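Local coordinates for tetrapyrrole methylase family protein (Chlorobaculum tepidum, PDB 3HH1), which probably methylates the 2'-hydroxyl of a cytidine ribose in 16S ribosomal RNA using S-adenosylmethionine, the chain here being the N-terminal part of the enzyme, at residues V10-L15 against L84-G89. Residues are numbered along the deposited sequence; the frame is centred on the assembly and turned at random.
Sequences VVATPL and LVTDAG
Val11 and Thr13 pair with Leu84, Thr86 and Ala88 through four backbone hydrogen bonds, the pattern of parallel beta-strands. Val11 N donates to Leu84 O at 2.9 Å and 176° at the hydrogen, a straight bond. Val11 O in turn accepts Thr86 N (3.1 Å), and the CA of Val85 adds a C-H...O approach. Thr86 O receives Thr13 N at 2.9 Å; Thr13 OG1 also stands 3.1 Å from Thr86 O, placed there by a chi1 of 58° that sets the hydroxyl between backbone N and carbonyl carbon, but its proton has another possible acceptor. Ala88, just past the end of strand 82-87, has turned out of extended conformation, and its N reaches Thr13 O at 2.8 Å from 53° above the carbonyl plane. Arg42 adds a weak hydrogen bond to Thr13 O and a salt bridge to Asp87.

On one face, CG1 of Val10 lies 4.2 Å from CG2 of Thr86, while farther along Ala12 CB rests 3.9 Å from Ala88 CA; Val10 also packs on Ile93 and Ala12 on Pro91 of the second subunit. On the other face, Val11 and Val85 both pack on Leu29 of helix 23-31. The contact joins neighbouring interior strands of the five-stranded parallel sheet in the N-terminal tetrapyrrole methylase domain, with strand 111-114 bonded beyond Val10 and strand 34-37 beyond Val85.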
loop_
_atom_site.group_PDB
_atom_site.type_symbol
_atom_site.label_atom_id
_atom_site.label_comp_id
_atom_site.label_asym_id
_atom_site.label_seq_id
_atom_site.Cartn_x
_atom_site.Cartn_y
_atom_site.Cartn_z
ATOM N N VAL A 10 -3.343 5.896 7.722
ATOM C CA VAL A 10 -3.774 5.275 6.487
ATOM C C VAL A 10 -4.965 4.357 6.831
ATOM O O VAL A 10 -4.821 3.349 7.553
ATOM C CB VAL A 10 -2.635 4.502 5.804
ATOM C CG1 VAL A 10 -3.131 3.960 4.498
ATOM C CG2 VAL A 10 -1.405 5.447 5.584
ATOM N N VAL A 11 -6.128 4.708 6.282
ATOM C CA VAL A 11 -7.385 4.082 6.604
ATOM C C VAL A 11 -7.912 3.358 5.372
ATOM O O VAL A 11 -8.183 3.994 4.335
ATOM C CB VAL A 11 -8.400 5.138 7.095
ATOM C CG1 VAL A 11 -9.671 4.440 7.557
ATOM C CG2 VAL A 11 -7.787 6.004 8.235
ATOM N N ALA A 12 -8.033 2.030 5.456
ATOM C CA ALA A 12 -8.543 1.234 4.351
ATOM C C ALA A 12 -10.064 1.239 4.396
ATOM O O ALA A 12 -10.624 1.053 5.460
ATOM C CB ALA A 12 -8.032 -0.216 4.433
ATOM N N THR A 13 -10.731 1.479 3.266
ATOM C CA THR A 13 -12.187 1.581 3.272
ATOM C C THR A 13 -12.769 0.641 2.234
ATOM O O THR A 13 -12.277 0.586 1.131
ATOM C CB THR A 13 -12.700 3.049 3.044
ATOM O OG1 THR A 13 -12.223 3.568 1.803
ATOM C CG2 THR A 13 -12.200 4.006 4.176
ATOM N N PRO A 14 -13.807 -0.124 2.604
ATOM C CA PRO A 14 -14.450 -1.071 1.653
ATOM C C PRO A 14 -15.377 -0.321 0.716
ATOM O O PRO A 14 -15.786 0.806 1.028
ATOM C CB PRO A 14 -15.271 -1.964 2.570
ATOM C CG PRO A 14 -15.689 -1.033 3.684
ATOM C CD PRO A 14 -14.483 -0.112 3.909
ATOM N N LEU A 15 -15.731 -0.931 -0.406
ATOM C CA LEU A 15 -16.647 -0.302 -1.355
ATOM C C LEU A 15 -18.100 -0.319 -0.833
ATOM O O LEU A 15 -18.860 0.633 -1.035
ATOM C CB LEU A 15 -16.556 -0.994 -2.728
ATOM C CG LEU A 15 -17.257 -0.386 -3.959
ATOM C CD1 LEU A 15 -18.786 -0.607 -3.959
ATOM C CD2 LEU A 15 -16.908 1.088 -4.124
ATOM N N LEU A 84 -5.304 9.380 5.230
ATOM C CA LEU A 84 -5.257 9.000 3.809
ATOM C C LEU A 84 -6.197 7.796 3.647
ATOM O O LEU A 84 -6.019 6.778 4.301
ATOM C CB LEU A 84 -3.818 8.623 3.422
ATOM C CG LEU A 84 -3.612 8.029 2.029
ATOM C CD1 LEU A 84 -4.100 8.968 0.980
ATOM C CD2 LEU A 84 -2.109 7.765 1.895
ATOM N N VAL A 85 -7.206 7.938 2.794
ATOM C CA VAL A 85 -8.094 6.841 2.537
ATOM C C VAL A 85 -7.559 6.082 1.334
ATOM O O VAL A 85 -7.024 6.654 0.387
ATOM C CB VAL A 85 -9.543 7.293 2.327
ATOM C CG1 VAL A 85 -10.061 7.971 3.610
ATOM C CG2 VAL A 85 -9.637 8.212 1.164
ATOM N N THR A 86 -7.661 4.773 1.415
ATOM C CA THR A 86 -7.304 3.917 0.318
ATOM C C THR A 86 -8.423 2.916 0.219
ATOM O O THR A 86 -9.250 2.812 1.123
ATOM C CB THR A 86 -5.936 3.209 0.527
ATOM O OG1 THR A 86 -5.990 2.358 1.682
ATOM C CG2 THR A 86 -4.805 4.242 0.691
ATOM N N ASP A 87 -8.490 2.207 -0.890
ATOM C CA ASP A 87 -9.470 1.102 -1.020
ATOM C C ASP A 87 -9.022 -0.125 -0.234
ATOM O O ASP A 87 -7.845 -0.500 -0.286
ATOM C CB ASP A 87 -9.648 0.706 -2.464
ATOM C CG ASP A 87 -10.073 1.872 -3.361
ATOM O OD1 ASP A 87 -10.539 2.919 -2.846
ATOM O OD2 ASP A 87 -9.966 1.721 -4.614
ATOM N N ALA A 88 -9.967 -0.769 0.456
ATOM C CA ALA A 88 -9.684 -1.937 1.319
ATOM C C ALA A 88 -9.155 -3.149 0.556
ATOM O O ALA A 88 -8.315 -3.921 1.080
ATOM C CB ALA A 88 -10.954 -2.351 2.044
ATOM N N GLY A 89 -9.656 -3.327 -0.665
ATOM C CA GLY A 89 -9.377 -4.534 -1.422
ATOM C C GLY A 89 -8.059 -4.613 -2.180
ATOM O O GLY A 89 -7.714 -5.689 -2.691
#